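Local coordinates for protein vacuolar aminopeptidase 1 (Saccharomyces cerevisiae, PDB 5JGF) that removes N-terminal amino acids, preferably neutral or hydrophobic ones, from peptides as a zinc-dependent vacuolar enzyme and serves as major cargo of the cytoplasm-to-vacuole targeting pathway, at residues 221-226 against 231-236; 253-258 against 363-368; 306-311 against 413-418. All blocks are in the same frame, centred on the assembly; numbering follows the deposited sequence.

Interaction 1 of 3, residues 221-226 against 231-236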
# COMPACT_ATOMS: atom_id res chain seq x y z
N TYR D 221 -43.89 32.63 6.97
CA TYR D 221 -43.43 33.19 5.71
C TYR D 221 -44.15 32.63 4.48
O TYR D 221 -44.64 33.40 3.65
CB TYR D 221 -41.91 32.98 5.57
CG TYR D 221 -41.34 33.56 4.29
CD1 TYR D 221 -40.93 32.72 3.25
CD2 TYR D 221 -41.25 34.94 4.11
CE1 TYR D 221 -40.45 33.25 2.05
CE2 TYR D 221 -40.77 35.47 2.92
CZ TYR D 221 -40.38 34.63 1.90
OH TYR D 221 -39.94 35.16 0.71
N VAL D 222 -44.24 31.31 4.36
CA VAL D 222 -44.91 30.73 3.20
C VAL D 222 -46.43 30.94 3.25
O VAL D 222 -47.08 30.99 2.21
CB VAL D 222 -44.60 29.22 3.06
CG1 VAL D 222 -43.10 29.02 2.84
CG2 VAL D 222 -45.07 28.46 4.27
N ALA D 223 -46.98 31.06 4.46
CA ALA D 223 -48.41 31.30 4.60
C ALA D 223 -48.69 32.70 4.07
O ALA D 223 -49.67 32.93 3.36
CB ALA D 223 -48.82 31.20 6.07
N LYS D 224 -47.81 33.64 4.42
CA LYS D 224 -47.93 35.02 3.96
C LYS D 224 -47.84 35.09 2.44
O LYS D 224 -48.62 35.79 1.79
CB LYS D 224 -46.84 35.88 4.59
CG LYS D 224 -46.85 37.33 4.12
CD LYS D 224 -45.66 38.11 4.68
CE LYS D 224 -45.63 39.52 4.11
NZ LYS D 224 -44.46 40.31 4.59
N LEU D 225 -46.88 34.37 1.86
CA LEU D 225 -46.71 34.36 0.41
C LEU D 225 -47.96 33.84 -0.30
O LEU D 225 -48.36 34.37 -1.34
CB LEU D 225 -45.52 33.48 0.01
CG LEU D 225 -44.11 33.95 0.38
CD1 LEU D 225 -43.09 32.93 -0.11
CD2 LEU D 225 -43.83 35.31 -0.25
N ALA D 226 -48.58 32.81 0.27
CA ALA D 226 -49.77 32.21 -0.32
C ALA D 226 -51.05 32.96 0.04
O ALA D 226 -52.06 32.82 -0.64
CB ALA D 226 -49.89 30.75 0.13
N SER D 231 -52.48 28.13 10.49
CA SER D 231 -53.35 27.03 10.93
C SER D 231 -53.94 26.26 9.75
O SER D 231 -54.31 25.10 9.88
CB SER D 231 -54.49 27.57 11.80
OG SER D 231 -55.31 28.46 11.06
N GLU D 232 -54.03 26.92 8.60
CA GLU D 232 -54.60 26.30 7.42
C GLU D 232 -53.63 25.44 6.61
O GLU D 232 -54.05 24.68 5.74
CB GLU D 232 -55.21 27.39 6.52
CG GLU D 232 -56.20 28.27 7.28
CD GLU D 232 -56.80 29.37 6.41
OE1 GLU D 232 -56.03 30.14 5.81
OE2 GLU D 232 -58.05 29.46 6.36
N LEU D 233 -52.34 25.55 6.91
CA LEU D 233 -51.33 24.76 6.20
C LEU D 233 -51.38 23.29 6.63
O LEU D 233 -51.32 23.00 7.83
CB LEU D 233 -49.93 25.32 6.46
CG LEU D 233 -49.65 26.77 6.06
CD1 LEU D 233 -48.23 27.13 6.47
CD2 LEU D 233 -49.83 26.95 4.55
N ILE D 234 -51.49 22.38 5.66
CA ILE D 234 -51.54 20.95 5.96
C ILE D 234 -50.31 20.17 5.48
O ILE D 234 -49.90 19.20 6.13
CB ILE D 234 -52.80 20.29 5.35
CG1 ILE D 234 -53.96 20.41 6.34
CG2 ILE D 234 -52.56 18.83 5.02
CD1 ILE D 234 -54.96 21.43 5.95
N GLN D 235 -49.74 20.57 4.35
CA GLN D 235 -48.54 19.92 3.81
C GLN D 235 -47.88 20.82 2.77
O GLN D 235 -48.46 21.81 2.33
CB GLN D 235 -48.89 18.58 3.15
CG GLN D 235 -48.59 17.35 4.01
CD GLN D 235 -47.17 17.37 4.58
OE1 GLN D 235 -46.26 17.95 3.98
NE2 GLN D 235 -46.99 16.73 5.73
N MET D 236 -46.65 20.47 2.39
CA MET D 236 -45.94 21.24 1.39
C MET D 236 -44.81 20.47 0.73
O MET D 236 -44.26 19.53 1.30
CB MET D 236 -45.39 22.54 2.01
CG MET D 236 -44.71 22.36 3.34
SD MET D 236 -44.22 23.95 4.06
CE MET D 236 -42.51 23.59 4.41
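Leu233, the first residue of strand 233-242, reaches across a short turn to Val222 and Ala223 on the last turns of helix 216-226. Its CB points toward the helix but is still 6.0 Å from Ala223 CB. CG has closed to 4.5 Å from the same Ala223 CB. There the side chain forks. CD1 continues the extended line, anti to CA (chi2 177°), and is the tip that touches: it lies 4.1 Å from Val222 CG2 and 4.1 Å from Ala223 CB, coming in between two successive residues of the helix. CD2 branches off and stays farther back, 4.6 Å from Ala223 CB. The isopropyl group of Val222 meets this leucine with its CG2 branch alone, and beside it the thioether of Met236 is a looser neighbour, SD to Val222 CG2 being 4.6 Å.

Leu138 of the neighbouring strand 132-140 touches Val222 and Ala226 as well as Leu233 and Met236, so the helix packs on two adjacent strands of the six-stranded antiparallel sheet. Next to Leu233 the edge shared with strand 132-140 has a classic beta bulge, Ile234 and Gln235 both facing Leu139. Gln235 folds back so that OE1 accepts the amide N of Met236 at 3.0 Å, while NE2 bonds Glu390 of a second subunit. All three touching side chains are aliphatic and buried; their methyl contacts are at ordinary van der Waals spacing, which implies non-directional, hydrophobic packing of helix on sheet.

Interaction 2 of 3, residues 253-258 against 363-368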
# COMPACT_ATOMS: atom_id res chain seq x y z
N LYS D 253 -21.82 38.19 -26.95
CA LYS D 253 -23.17 37.77 -26.59
C LYS D 253 -23.61 36.49 -27.29
O LYS D 253 -24.77 36.35 -27.68
CB LYS D 253 -24.16 38.91 -26.88
CG LYS D 253 -23.87 40.16 -26.05
CD LYS D 253 -24.97 41.20 -26.17
CE LYS D 253 -24.70 42.37 -25.23
NZ LYS D 253 -25.77 43.40 -25.25
N HIS D 254 -22.68 35.54 -27.40
CA HIS D 254 -22.93 34.25 -28.04
C HIS D 254 -23.56 33.23 -27.10
O HIS D 254 -24.03 32.19 -27.55
CB HIS D 254 -21.61 33.65 -28.54
CG HIS D 254 -20.93 34.46 -29.60
ND1 HIS D 254 -19.59 34.75 -29.57
CD2 HIS D 254 -21.41 35.02 -30.73
CE1 HIS D 254 -19.26 35.45 -30.64
NE2 HIS D 254 -20.36 35.63 -31.36
N PHE D 255 -23.55 33.53 -25.80
CA PHE D 255 -24.07 32.60 -24.81
C PHE D 255 -25.25 33.06 -23.97
O PHE D 255 -25.55 34.25 -23.88
CB PHE D 255 -22.95 32.22 -23.83
CG PHE D 255 -21.76 31.60 -24.50
CD1 PHE D 255 -21.83 30.33 -25.05
CD2 PHE D 255 -20.55 32.29 -24.57
CE1 PHE D 255 -20.72 29.75 -25.66
CE2 PHE D 255 -19.43 31.73 -25.18
CZ PHE D 255 -19.52 30.45 -25.73
N LEU D 256 -25.90 32.08 -23.34
CA LEU D 256 -27.02 32.31 -22.45
C LEU D 256 -26.68 31.49 -21.21
O LEU D 256 -26.50 30.27 -21.30
CB LEU D 256 -28.33 31.82 -23.08
CG LEU D 256 -29.64 32.06 -22.29
CD1 LEU D 256 -30.82 31.97 -23.24
CD2 LEU D 256 -29.78 31.03 -21.18
N PHE D 257 -26.56 32.16 -20.06
CA PHE D 257 -26.24 31.49 -18.81
C PHE D 257 -27.52 31.47 -17.98
O PHE D 257 -28.16 32.51 -17.80
CB PHE D 257 -25.16 32.26 -18.03
CG PHE D 257 -23.92 32.58 -18.83
CD1 PHE D 257 -23.44 31.70 -19.79
CD2 PHE D 257 -23.21 33.75 -18.58
CE1 PHE D 257 -22.26 31.97 -20.49
CE2 PHE D 257 -22.03 34.03 -19.27
CZ PHE D 257 -21.55 33.14 -20.22
N ALA D 258 -27.88 30.31 -17.47
CA ALA D 258 -29.10 30.21 -16.68
C ALA D 258 -29.17 28.89 -15.95
O ALA D 258 -28.56 27.90 -16.36
CB ALA D 258 -30.33 30.38 -17.58
N PRO D 363 -21.52 18.62 -30.59
CA PRO D 363 -22.15 19.85 -31.09
C PRO D 363 -21.46 21.11 -30.58
O PRO D 363 -20.72 21.08 -29.61
CB PRO D 363 -23.57 19.73 -30.56
CG PRO D 363 -23.33 19.16 -29.19
CD PRO D 363 -22.27 18.08 -29.44
N VAL D 364 -21.72 22.22 -31.27
CA VAL D 364 -21.18 23.51 -30.88
C VAL D 364 -22.37 24.46 -30.74
O VAL D 364 -23.47 24.14 -31.17
CB VAL D 364 -20.16 24.04 -31.91
CG1 VAL D 364 -18.98 23.08 -32.00
CG2 VAL D 364 -20.82 24.20 -33.28
N PRO D 365 -22.16 25.63 -30.15
CA PRO D 365 -23.25 26.60 -29.97
C PRO D 365 -23.80 27.28 -31.22
O PRO D 365 -23.10 27.45 -32.21
CB PRO D 365 -22.65 27.63 -29.00
CG PRO D 365 -21.49 26.90 -28.34
CD PRO D 365 -20.93 26.10 -29.47
N ASN D 366 -25.07 27.66 -31.13
CA ASN D 366 -25.77 28.41 -32.17
C ASN D 366 -25.80 27.86 -33.59
O ASN D 366 -25.79 28.61 -34.56
CB ASN D 366 -25.20 29.84 -32.19
CG ASN D 366 -25.20 30.46 -30.80
OD1 ASN D 366 -26.22 30.45 -30.11
ND2 ASN D 366 -24.07 31.01 -30.40
N VAL D 367 -25.88 26.54 -33.71
CA VAL D 367 -25.94 25.91 -35.02
C VAL D 367 -27.29 25.24 -35.25
O VAL D 367 -27.96 25.50 -36.24
CB VAL D 367 -24.82 24.86 -35.17
CG1 VAL D 367 -25.03 24.04 -36.45
CG2 VAL D 367 -23.47 25.56 -35.21
N GLY D 368 -27.69 24.38 -34.32
CA GLY D 368 -28.97 23.70 -34.46
C GLY D 368 -29.14 22.54 -33.50
O GLY D 368 -28.30 22.31 -32.63
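Asn366 has CG anti to its carbonyl carbon, beside the backbone N (chi1 -51°), which aims its amide at the carbonyl of His254; in Phe255 the same first rotamer (chi1 -58°) brings CE1 of its ring next to Pro365. Asn366 ND2 donates to His254 O at 3.1 Å, almost straight at 175°. The donor sits in the carbonyl plane on a lone pair, and the acceptor in turn lies practically in the plane of the amide. His254 CB packs loosely beside the bond, 4.1 Å from Asn366 ND2. A second contact is apolar: Phe255 CE1 meets the ring atom CG of Pro365 at 4.0 Å, approached obliquely. His254 and Phe255 form a classic beta bulge opposite Gly249 at the start of strand 255-258, the middle strand of a small antiparallel sheet. The other end of the Asn366 amide is used too, OD1 accepting from Lys447 N. A leucine in its place would probably leave both the His254 carbonyl and the Lys447 amide without this partner, and the loop freer to shift against the sheet. Gly189 and Tyr111 of a third subunit pack on Phe255 and Pro365 respectively. The side chain of Pro365 lies about 11 Å from that of His347, a probable substrate-binding residue.

Interaction 3 of 3, residues 306-311 against 413-418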
# COMPACT_ATOMS: atom_id res chain seq x y z
N GLN D 306 -45.93 10.02 -12.56
CA GLN D 306 -45.80 11.29 -13.27
C GLN D 306 -44.55 11.35 -14.15
O GLN D 306 -44.26 12.37 -14.76
CB GLN D 306 -45.80 12.47 -12.28
CG GLN D 306 -44.69 12.45 -11.23
CD GLN D 306 -45.10 11.78 -9.93
OE1 GLN D 306 -44.27 11.58 -9.03
NE2 GLN D 306 -46.37 11.45 -9.80
N GLY D 307 -43.83 10.23 -14.22
CA GLY D 307 -42.65 10.15 -15.05
C GLY D 307 -42.99 9.46 -16.37
O GLY D 307 -44.12 9.01 -16.55
N ALA D 308 -42.03 9.38 -17.28
CA ALA D 308 -42.27 8.76 -18.58
C ALA D 308 -42.84 7.34 -18.49
O ALA D 308 -43.66 6.95 -19.32
CB ALA D 308 -40.99 8.75 -19.42
N LYS D 309 -42.40 6.57 -17.50
CA LYS D 309 -42.88 5.21 -17.36
C LYS D 309 -44.32 5.15 -16.85
O LYS D 309 -44.94 4.09 -16.87
CB LYS D 309 -41.94 4.41 -16.45
CG LYS D 309 -40.53 4.27 -17.01
CD LYS D 309 -39.61 3.52 -16.05
CE LYS D 309 -38.17 3.46 -16.57
NZ LYS D 309 -38.03 2.64 -17.81
N GLY D 310 -44.83 6.30 -16.40
CA GLY D 310 -46.19 6.40 -15.89
C GLY D 310 -47.24 6.38 -17.00
O GLY D 310 -48.44 6.29 -16.74
N GLY D 311 -46.77 6.50 -18.24
CA GLY D 311 -47.64 6.44 -19.41
C GLY D 311 -48.70 7.49 -19.71
O GLY D 311 -49.73 7.15 -20.30
N GLY D 413 -28.58 9.01 -19.58
CA GLY D 413 -29.76 8.39 -20.17
C GLY D 413 -30.89 9.37 -20.37
O GLY D 413 -30.79 10.54 -19.97
N THR D 414 -31.97 8.92 -21.01
CA THR D 414 -33.13 9.77 -21.26
C THR D 414 -34.38 8.90 -21.18
O THR D 414 -34.30 7.70 -20.93
CB THR D 414 -33.10 10.38 -22.68
OG1 THR D 414 -33.35 9.35 -23.64
CG2 THR D 414 -31.75 11.02 -22.97
N ILE D 415 -35.54 9.51 -21.40
CA ILE D 415 -36.80 8.79 -21.37
C ILE D 415 -37.05 8.12 -22.72
O ILE D 415 -38.03 7.40 -22.89
CB ILE D 415 -37.99 9.75 -21.09
CG1 ILE D 415 -38.09 10.78 -22.21
CG2 ILE D 415 -37.81 10.44 -19.75
CD1 ILE D 415 -39.24 11.76 -22.06
N GLY D 416 -36.16 8.38 -23.68
CA GLY D 416 -36.31 7.84 -25.02
C GLY D 416 -36.61 6.35 -25.11
O GLY D 416 -37.63 5.95 -25.68
N PRO D 417 -35.71 5.50 -24.60
CA PRO D 417 -35.91 4.05 -24.64
C PRO D 417 -37.23 3.62 -23.99
O PRO D 417 -37.90 2.70 -24.47
CB PRO D 417 -34.69 3.52 -23.90
CG PRO D 417 -33.63 4.50 -24.31
CD PRO D 417 -34.34 5.83 -24.17
N SER D 418 -37.61 4.30 -22.90
CA SER D 418 -38.86 3.98 -22.21
C SER D 418 -40.06 4.25 -23.12
O SER D 418 -40.94 3.40 -23.28
CB SER D 418 -38.99 4.80 -20.93
OG SER D 418 -38.03 4.41 -19.96
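Ala308 presses its methyl against the branch point of Ile415: CB lies 3.6 Å from Ile415 CB and equally 3.6 Å from Ile415 CG2. The methyl therefore sits over the CB-CG2 bond, a close fit for two aliphatic groups. At the outer edge Lys309 NZ donates to Ser418 OG at 2.8 Å. The lysine chain runs extended as far as CE and then bends at its last torsion (chi4 -67°), hooking the ammonium onto the serine hydroxyl; CE itself passes 3.5 Å from that OG.

What holds these groups lies one shell out. On one side a 3-10 turn, closed by the bond from Gly310 N to Gly307 O at 2.8 Å, presents Ala308 and Lys309 just before helix 312-324. Ala308 also packs on Leu419, and its O accepts from Gln422 NE2, both on helix 416-423. On the other side Thr414 OG1 accepts from Gly416 N at 3.0 Å, capping the start of that helix, and OG1 is further tied to Asp429 OD1.

Ile415 also touches Glu298, a zinc-binding residue, and its side chain is about 8 Å from a bound zinc ion. Thr414 packs on Asp344, a ligand of one zinc. With Glu298 and Asp344 as neighbours, the contact belongs to the second shell of the two-zinc site of this M18 aminopeptidase, between the loop after strand 289-295 and the capped start of helix 416-423.

In the fold
From the N terminus, interaction 1 comes first and is local: it closes the four-residue turn between helix 216-226 and strand 233-242, fixing the helix to the six-stranded antiparallel sheet. The chain then moves on to strand 255-258, where interaction 2 opens, and to the loop at 306-311, where interaction 3 opens. Interaction 2 closes at 363-368 and interaction 3 at 413-418, so these two long loops cross. One joins the small three-stranded sheet to the loop before strand 369-372; the other joins the approach to helix 312-324 with the start of helix 416-423. Interactions 1 and 2 lie on opposite sides of the chain's centre, their centres 40 Å apart.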